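PDB 3M1R: formimidoylglutamase from Bacillus subtilis, which catalyses the manganese-dependent hydrolysis of N-formimidoyl-L-glutamate to L-glutamate and formamide in histidine degradation. Local coordinates for residues 122-127 / 284-289; 240-245 / 275-280. All blocks are in the same frame, centred on the assembly; numbering follows the deposited sequence.

Following the chain from the N terminus, strand 122-127 joins the middle of the parallel sheet after several earlier strands, and 156 residues later strand 284-289 pairs with it, closing the large loop of interaction 1. Interaction 2 is nested inside that loop: strand 240-245 is followed by a 29-residue excursion, after which the end of helix 267-278 folds back over it. The next strand is 284-289 itself, which lies between 122-127 and 240-245. The two contacts thus share a neighbourhood, with centres about 10 Å apart; interaction 1 joins strands within the sheet, whereas interaction 2 seats a helix on it. Both belong to the arginase-type core that carries the metal site.

Interaction 1: 122-127 / 284-289; sequences VPLILG and AGIEIV
Ile125 and Glu287 run alongside one another on one face of the sheet: chi1 of -44° sets Ile125 CG1 beside its own backbone N, and chi1 of 68° places Glu287 CG between the backbone N and the carbonyl carbon. Their CB atoms meet at 3.7 Å, and Ile125 CD1 reaches Glu287 CB at 4.0 Å. On the other face, Leu124 CG touches the CG2 branch of Ile286 at 4.2 Å, the two side chains crossing at a slant; Leu124 also packs on Leu313 of helix 300-318, Ile286 on Ile242. The backbones form a regular parallel pairing. Ile286 N donates to Pro123 O (3.0 Å) and Ile125 N to Ile286 O (2.7 Å), then Ile288 N donates to Ile125 O (2.9 Å) and Gly127 N to Ile288 O (2.8 Å). At the start of the pairing Pro123, which has no N-H, brings CD to 3.1 Å from Ala284 O. These are central strands of the arginase fold. The buried Glu287 carboxylate is satisfied by hydroxyls, OE2 by Ser243 and Ser133 and OE1 by Thr136; this implies a polar network, close to the metal ligand Asn130, built on an otherwise largely apolar strand pair.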
ATOM      1  N   VAL D 122     -12.528 -17.077 -33.289  1.00 46.15           N
ATOM      2  CA  VAL D 122     -13.351 -17.062 -32.089  1.00 45.22           C
ATOM      3  C   VAL D 122     -12.682 -16.123 -31.103  1.00 44.00           C
ATOM      4  O   VAL D 122     -11.668 -16.468 -30.514  1.00 47.68           O
ATOM      5  CB  VAL D 122     -13.445 -18.454 -31.461  1.00 47.29           C
ATOM      6  CG1 VAL D 122     -14.276 -18.400 -30.178  1.00 43.09           C
ATOM      7  CG2 VAL D 122     -14.028 -19.441 -32.461  1.00 40.95           C
ATOM      8  N   PRO D 123     -13.236 -14.916 -30.944  1.00 43.61           N
ATOM      9  CA  PRO D 123     -12.617 -13.887 -30.103  1.00 38.01           C
ATOM     10  C   PRO D 123     -12.467 -14.251 -28.619  1.00 42.29           C
ATOM     11  O   PRO D 123     -13.394 -14.757 -27.999  1.00 46.74           O
ATOM     12  CB  PRO D 123     -13.563 -12.693 -30.264  1.00 38.31           C
ATOM     13  CG  PRO D 123     -14.171 -12.884 -31.620  1.00 40.30           C
ATOM     14  CD  PRO D 123     -14.346 -14.379 -31.755  1.00 39.66           C
ATOM     15  N   LEU D 124     -11.276 -13.998 -28.080  1.00 36.26           N
ATOM     16  CA  LEU D 124     -11.048 -13.974 -26.646  1.00 38.61           C
ATOM     17  C   LEU D 124     -10.800 -12.516 -26.334  1.00 43.67           C
ATOM     18  O   LEU D 124      -9.688 -12.023 -26.496  1.00 46.18           O
ATOM     19  CB  LEU D 124      -9.837 -14.826 -26.246  1.00 40.06           C
ATOM     20  CG  LEU D 124     -10.096 -16.334 -26.056  1.00 45.13           C
ATOM     21  CD1 LEU D 124     -10.869 -16.902 -27.222  1.00 42.61           C
ATOM     22  CD2 LEU D 124      -8.808 -17.107 -25.854  1.00 48.17           C
ATOM     23  N   ILE D 125     -11.857 -11.821 -25.927  1.00 41.15           N
ATOM     24  CA  ILE D 125     -11.790 -10.377 -25.723  1.00 37.21           C
ATOM     25  C   ILE D 125     -11.416  -9.988 -24.297  1.00 32.59           C
ATOM     26  O   ILE D 125     -12.081 -10.362 -23.322  1.00 35.75           O
ATOM     27  CB  ILE D 125     -13.124  -9.690 -26.096  1.00 31.15           C
ATOM     28  CG1 ILE D 125     -13.654 -10.252 -27.412  1.00 33.86           C
ATOM     29  CG2 ILE D 125     -12.942  -8.177 -26.165  1.00 25.58           C
ATOM     30  CD1 ILE D 125     -15.089  -9.830 -27.748  1.00 37.28           C
ATOM     31  N   LEU D 126     -10.347  -9.220 -24.178  1.00 30.28           N
ATOM     32  CA  LEU D 126      -9.938  -8.665 -22.876  1.00 27.28           C
ATOM     33  C   LEU D 126     -10.375  -7.204 -22.719  1.00 30.36           C
ATOM     34  O   LEU D 126      -9.804  -6.303 -23.336  1.00 32.42           O
ATOM     35  CB  LEU D 126      -8.416  -8.783 -22.708  1.00 30.59           C
ATOM     36  CG  LEU D 126      -7.783 -10.137 -22.311  1.00 40.45           C
ATOM     37  CD1 LEU D 126      -8.654 -11.323 -22.673  1.00 40.89           C
ATOM     38  CD2 LEU D 126      -6.361 -10.310 -22.867  1.00 33.83           C
ATOM     39  N   GLY D 127     -11.387  -6.964 -21.888  1.00 34.68           N
ATOM     40  CA  GLY D 127     -11.747  -5.599 -21.526  1.00 37.84           C
ATOM     41  C   GLY D 127     -10.704  -5.010 -20.586  1.00 33.90           C
ATOM     42  O   GLY D 127      -9.813  -5.728 -20.124  1.00 31.22           O
ATOM     43  N   ALA D 284     -19.385 -18.375 -30.170  1.00 57.88           N
ATOM     44  CA  ALA D 284     -18.825 -17.398 -31.098  1.00 59.23           C
ATOM     45  C   ALA D 284     -17.709 -16.546 -30.482  1.00 56.49           C
ATOM     46  O   ALA D 284     -16.931 -15.926 -31.200  1.00 54.94           O
ATOM     47  CB  ALA D 284     -19.932 -16.505 -31.656  1.00 56.82           C
ATOM     48  N   GLY D 285     -17.634 -16.510 -29.154  1.00 53.14           N
ATOM     49  CA  GLY D 285     -16.657 -15.669 -28.484  1.00 39.42           C
ATOM     50  C   GLY D 285     -16.837 -15.583 -26.979  1.00 37.17           C
ATOM     51  O   GLY D 285     -17.826 -16.051 -26.418  1.00 39.22           O
ATOM     52  N   ILE D 286     -15.841 -15.015 -26.316  1.00 31.00           N
ATOM     53  CA  ILE D 286     -15.938 -14.745 -24.906  1.00 34.77           C
ATOM     54  C   ILE D 286     -15.226 -13.417 -24.637  1.00 39.76           C
ATOM     55  O   ILE D 286     -14.199 -13.089 -25.263  1.00 39.82           O
ATOM     56  CB  ILE D 286     -15.370 -15.901 -24.045  1.00 37.74           C
ATOM     57  CG1 ILE D 286     -15.569 -15.614 -22.552  1.00 41.37           C
ATOM     58  CG2 ILE D 286     -13.897 -16.153 -24.354  1.00 28.70           C
ATOM     59  CD1 ILE D 286     -15.105 -16.749 -21.643  1.00 41.89           C
ATOM     60  N   GLU D 287     -15.798 -12.634 -23.733  1.00 39.21           N
ATOM     61  CA  GLU D 287     -15.175 -11.392 -23.307  1.00 37.15           C
ATOM     62  C   GLU D 287     -15.120 -11.362 -21.791  1.00 38.02           C
ATOM     63  O   GLU D 287     -15.972 -11.921 -21.114  1.00 42.89           O
ATOM     64  CB  GLU D 287     -15.956 -10.189 -23.836  1.00 35.19           C
ATOM     65  CG  GLU D 287     -17.321 -10.057 -23.206  1.00 40.56           C
ATOM     66  CD  GLU D 287     -18.149  -8.939 -23.831  1.00 50.03           C
ATOM     67  OE1 GLU D 287     -17.702  -8.341 -24.833  1.00 47.52           O
ATOM     68  OE2 GLU D 287     -19.253  -8.665 -23.320  1.00 54.53           O
ATOM     69  N   ILE D 288     -14.095 -10.715 -21.264  1.00 38.08           N
ATOM     70  CA  ILE D 288     -13.988 -10.511 -19.833  1.00 43.07           C
ATOM     71  C   ILE D 288     -13.936  -9.021 -19.554  1.00 41.41           C
ATOM     72  O   ILE D 288     -13.118  -8.296 -20.135  1.00 41.34           O
ATOM     73  CB  ILE D 288     -12.739 -11.180 -19.297  1.00 41.17           C
ATOM     74  CG1 ILE D 288     -12.819 -12.680 -19.595  1.00 32.10           C
ATOM     75  CG2 ILE D 288     -12.573 -10.895 -17.793  1.00 28.24           C
ATOM     76  CD1 ILE D 288     -11.553 -13.398 -19.264  1.00 35.81           C
ATOM     77  N   VAL D 289     -14.836  -8.558 -18.697  1.00 31.75           N
ATOM     78  CA  VAL D 289     -14.880  -7.148 -18.372  1.00 36.29           C
ATOM     79  C   VAL D 289     -14.810  -6.904 -16.875  1.00 34.99           C
ATOM     80  O   VAL D 289     -14.969  -7.822 -16.064  1.00 33.13           O
ATOM     81  CB  VAL D 289     -16.155  -6.457 -18.943  1.00 30.28           C
ATOM     82  CG1 VAL D 289     -16.127  -6.450 -20.455  1.00 33.73           C
ATOM     83  CG2 VAL D 289     -17.424  -7.140 -18.423  1.00 32.71           C
TER

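Interaction 2: 240-245 / 275-280; sequences IFISVD and KYIAQQ. With CA (calcium ion), chain B; CA (calcium ion), chain C.
Asp245 OD2 bridges both calcium ions at the end of strand 240-245, at 2.6 Å from the chain B ion and 2.5 Å from the chain C ion. Asp153 is likewise shared by the two ions; Asn130 and Asp157 bind one ion, and His155 and Asp247 the other, in sites inferred to hold the two manganese ions of the enzyme. With CG anti to the backbone N (chi1 178°), the Asp245 carboxylate extends from the strand to the ions. Nearer the start of the strand, Ile242 and Ile277 overlap from opposing directions, and Ile242 CD1 comes to 3.2 Å of Ile277 CG2, a separation so short that its exact value is doubtful. Strand 239-245, helix 267-278 and strand 283-289 form a beta-alpha-beta crossover of the parallel sheet, and this apolar contact seats the last turn of the helix on the first strand of that unit. Next to it, Ile240 CD1 meets Gln280 CB at 3.9 Å and approaches Ile277 O at 4.2 Å. Within 275-280, Gln280 NE2 lies 4.2 Å above the plane of the Tyr276 ring, over its centre. Ile226 of helix 222-234 packs against Ile277 as well.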
ATOM      1  N   ILE D 240     -23.705 -18.680 -29.584  1.00 52.52           N
ATOM      2  CA  ILE D 240     -23.696 -18.196 -28.214  1.00 51.30           C
ATOM      3  C   ILE D 240     -22.460 -17.333 -27.990  1.00 52.22           C
ATOM      4  O   ILE D 240     -21.391 -17.632 -28.524  1.00 49.52           O
ATOM      5  CB  ILE D 240     -23.725 -19.350 -27.201  1.00 58.03           C
ATOM      6  CG1 ILE D 240     -22.482 -20.216 -27.349  1.00 67.19           C
ATOM      7  CG2 ILE D 240     -24.977 -20.199 -27.393  1.00 62.50           C
ATOM      8  CD1 ILE D 240     -22.651 -21.602 -26.780  1.00 71.02           C
ATOM      9  N   PHE D 241     -22.626 -16.241 -27.238  1.00 46.66           N
ATOM     10  CA  PHE D 241     -21.517 -15.380 -26.856  1.00 44.11           C
ATOM     11  C   PHE D 241     -21.469 -15.329 -25.341  1.00 41.22           C
ATOM     12  O   PHE D 241     -22.488 -15.151 -24.685  1.00 42.05           O
ATOM     13  CB  PHE D 241     -21.692 -13.975 -27.443  1.00 48.81           C
ATOM     14  CG  PHE D 241     -20.573 -13.015 -27.090  1.00 44.18           C
ATOM     15  CD1 PHE D 241     -19.401 -12.988 -27.831  1.00 47.37           C
ATOM     16  CD2 PHE D 241     -20.707 -12.131 -26.036  1.00 43.36           C
ATOM     17  CE1 PHE D 241     -18.380 -12.102 -27.522  1.00 47.51           C
ATOM     18  CE2 PHE D 241     -19.689 -11.234 -25.721  1.00 45.16           C
ATOM     19  CZ  PHE D 241     -18.527 -11.217 -26.467  1.00 45.63           C
ATOM     20  N   ILE D 242     -20.282 -15.523 -24.792  1.00 45.21           N
ATOM     21  CA  ILE D 242     -20.109 -15.569 -23.357  1.00 39.22           C
ATOM     22  C   ILE D 242     -19.529 -14.246 -22.883  1.00 44.97           C
ATOM     23  O   ILE D 242     -18.416 -13.886 -23.263  1.00 40.02           O
ATOM     24  CB  ILE D 242     -19.138 -16.689 -22.947  1.00 34.22           C
ATOM     25  CG1 ILE D 242     -19.636 -18.058 -23.413  1.00 34.47           C
ATOM     26  CG2 ILE D 242     -18.930 -16.693 -21.437  1.00 34.49           C
ATOM     27  CD1 ILE D 242     -18.633 -19.148 -23.097  1.00 34.58           C
ATOM     28  N   SER D 243     -20.285 -13.522 -22.062  1.00 44.87           N
ATOM     29  CA  SER D 243     -19.792 -12.279 -21.477  1.00 40.54           C
ATOM     30  C   SER D 243     -19.564 -12.436 -19.988  1.00 36.20           C
ATOM     31  O   SER D 243     -20.509 -12.578 -19.210  1.00 34.14           O
ATOM     32  CB  SER D 243     -20.762 -11.120 -21.733  1.00 42.87           C
ATOM     33  OG  SER D 243     -20.195  -9.886 -21.296  1.00 49.94           O
ATOM     34  N   VAL D 244     -18.304 -12.403 -19.586  1.00 35.61           N
ATOM     35  CA  VAL D 244     -17.988 -12.525 -18.176  1.00 33.96           C
ATOM     36  C   VAL D 244     -17.640 -11.175 -17.564  1.00 31.44           C
ATOM     37  O   VAL D 244     -16.605 -10.584 -17.874  1.00 36.08           O
ATOM     38  CB  VAL D 244     -16.820 -13.474 -17.928  1.00 30.30           C
ATOM     39  CG1 VAL D 244     -16.567 -13.552 -16.417  1.00 30.41           C
ATOM     40  CG2 VAL D 244     -17.139 -14.838 -18.500  1.00 30.42           C
ATOM     41  N   ASP D 245     -18.528 -10.691 -16.705  1.00 33.87           N
ATOM     42  CA  ASP D 245     -18.272  -9.494 -15.925  1.00 31.15           C
ATOM     43  C   ASP D 245     -17.758 -10.003 -14.592  1.00 31.14           C
ATOM     44  O   ASP D 245     -18.462 -10.686 -13.860  1.00 36.04           O
ATOM     45  CB  ASP D 245     -19.557  -8.697 -15.756  1.00 26.66           C
ATOM     46  CG  ASP D 245     -19.376  -7.444 -14.903  1.00 32.98           C
ATOM     47  OD1 ASP D 245     -18.477  -7.364 -14.047  1.00 31.84           O
ATOM     48  OD2 ASP D 245     -20.163  -6.518 -15.114  1.00 44.32           O
ATOM     49  N   LYS D 275     -16.101 -23.505 -18.552  1.00 43.30           N
ATOM     50  CA  LYS D 275     -15.636 -24.688 -19.284  1.00 41.86           C
ATOM     51  C   LYS D 275     -16.824 -25.464 -19.891  1.00 43.71           C
ATOM     52  O   LYS D 275     -16.792 -25.852 -21.047  1.00 45.27           O
ATOM     53  CB  LYS D 275     -14.750 -25.607 -18.432  1.00 42.85           C
ATOM     54  CG  LYS D 275     -14.533 -26.982 -19.108  1.00 51.74           C
ATOM     55  CD  LYS D 275     -13.580 -27.919 -18.359  1.00 58.75           C
ATOM     56  CE  LYS D 275     -13.840 -27.976 -16.844  1.00 65.77           C
ATOM     57  NZ  LYS D 275     -13.063 -26.938 -16.050  1.00 57.77           N
ATOM     58  N   TYR D 276     -17.874 -25.660 -19.105  1.00 41.02           N
ATOM     59  CA  TYR D 276     -19.103 -26.253 -19.600  1.00 40.07           C
ATOM     60  C   TYR D 276     -19.643 -25.553 -20.851  1.00 40.53           C
ATOM     61  O   TYR D 276     -19.785 -26.179 -21.903  1.00 36.99           O
ATOM     62  CB  TYR D 276     -20.177 -26.272 -18.508  1.00 47.08           C
ATOM     63  CG  TYR D 276     -21.438 -26.988 -18.937  1.00 47.71           C
ATOM     64  CD1 TYR D 276     -21.445 -28.360 -19.133  1.00 56.11           C
ATOM     65  CD2 TYR D 276     -22.615 -26.292 -19.153  1.00 44.89           C
ATOM     66  CE1 TYR D 276     -22.597 -29.026 -19.540  1.00 59.90           C
ATOM     67  CE2 TYR D 276     -23.768 -26.947 -19.560  1.00 51.67           C
ATOM     68  CZ  TYR D 276     -23.753 -28.311 -19.749  1.00 55.62           C
ATOM     69  OH  TYR D 276     -24.899 -28.958 -20.144  1.00 62.87           O
ATOM     70  N   ILE D 277     -19.964 -24.265 -20.738  1.00 42.85           N
ATOM     71  CA  ILE D 277     -20.516 -23.521 -21.871  1.00 44.31           C
ATOM     72  C   ILE D 277     -19.592 -23.558 -23.094  1.00 47.94           C
ATOM     73  O   ILE D 277     -20.048 -23.687 -24.233  1.00 49.76           O
ATOM     74  CB  ILE D 277     -20.787 -22.056 -21.495  1.00 46.28           C
ATOM     75  CG1 ILE D 277     -21.959 -21.971 -20.515  1.00 41.97           C
ATOM     76  CG2 ILE D 277     -21.057 -21.237 -22.743  1.00 44.97           C
ATOM     77  CD1 ILE D 277     -22.001 -20.679 -19.711  1.00 44.61           C
ATOM     78  N   ALA D 278     -18.290 -23.461 -22.848  1.00 41.77           N
ATOM     79  CA  ALA D 278     -17.305 -23.418 -23.919  1.00 34.48           C
ATOM     80  C   ALA D 278     -17.302 -24.675 -24.797  1.00 44.36           C
ATOM     81  O   ALA D 278     -16.811 -24.641 -25.929  1.00 50.72           O
ATOM     82  CB  ALA D 278     -15.922 -23.172 -23.342  1.00 38.57           C
ATOM     83  N   GLN D 279     -17.841 -25.778 -24.274  1.00 45.87           N
ATOM     84  CA  GLN D 279     -17.905 -27.046 -25.011  1.00 52.52           C
ATOM     85  C   GLN D 279     -19.105 -27.129 -25.940  1.00 54.95           C
ATOM     86  O   GLN D 279     -19.168 -27.995 -26.811  1.00 59.72           O
ATOM     87  CB  GLN D 279     -17.993 -28.222 -24.044  1.00 55.20           C
ATOM     88  CG  GLN D 279     -16.748 -28.439 -23.233  1.00 58.84           C
ATOM     89  CD  GLN D 279     -16.889 -29.607 -22.291  1.00 63.39           C
ATOM     90  OE1 GLN D 279     -17.584 -29.519 -21.283  1.00 62.97           O
ATOM     91  NE2 GLN D 279     -16.238 -30.718 -22.621  1.00 68.07           N
ATOM     92  N   GLN D 280     -20.065 -26.240 -25.724  1.00 53.85           N
ATOM     93  CA  GLN D 280     -21.326 -26.269 -26.439  1.00 52.40           C
ATOM     94  C   GLN D 280     -21.114 -25.839 -27.889  1.00 52.34           C
ATOM     95  O   GLN D 280     -20.078 -25.267 -28.224  1.00 52.25           O
ATOM     96  CB  GLN D 280     -22.355 -25.388 -25.710  1.00 56.82           C
ATOM     97  CG  GLN D 280     -23.550 -26.167 -25.150  1.00 67.89           C
ATOM     98  CD  GLN D 280     -23.172 -27.183 -24.082  1.00 68.38           C
ATOM     99  OE1 GLN D 280     -23.952 -28.073 -23.758  1.00 66.23           O
ATOM    100  NE2 GLN D 280     -21.977 -27.051 -23.530  1.00 67.83           N
TER
HETATM  101 CA    CA B 321     -21.511  -5.985 -12.992  1.00 37.99          CA
HETATM  102 CA    CA C 322     -22.226  -5.054 -15.172  1.00 84.93          CA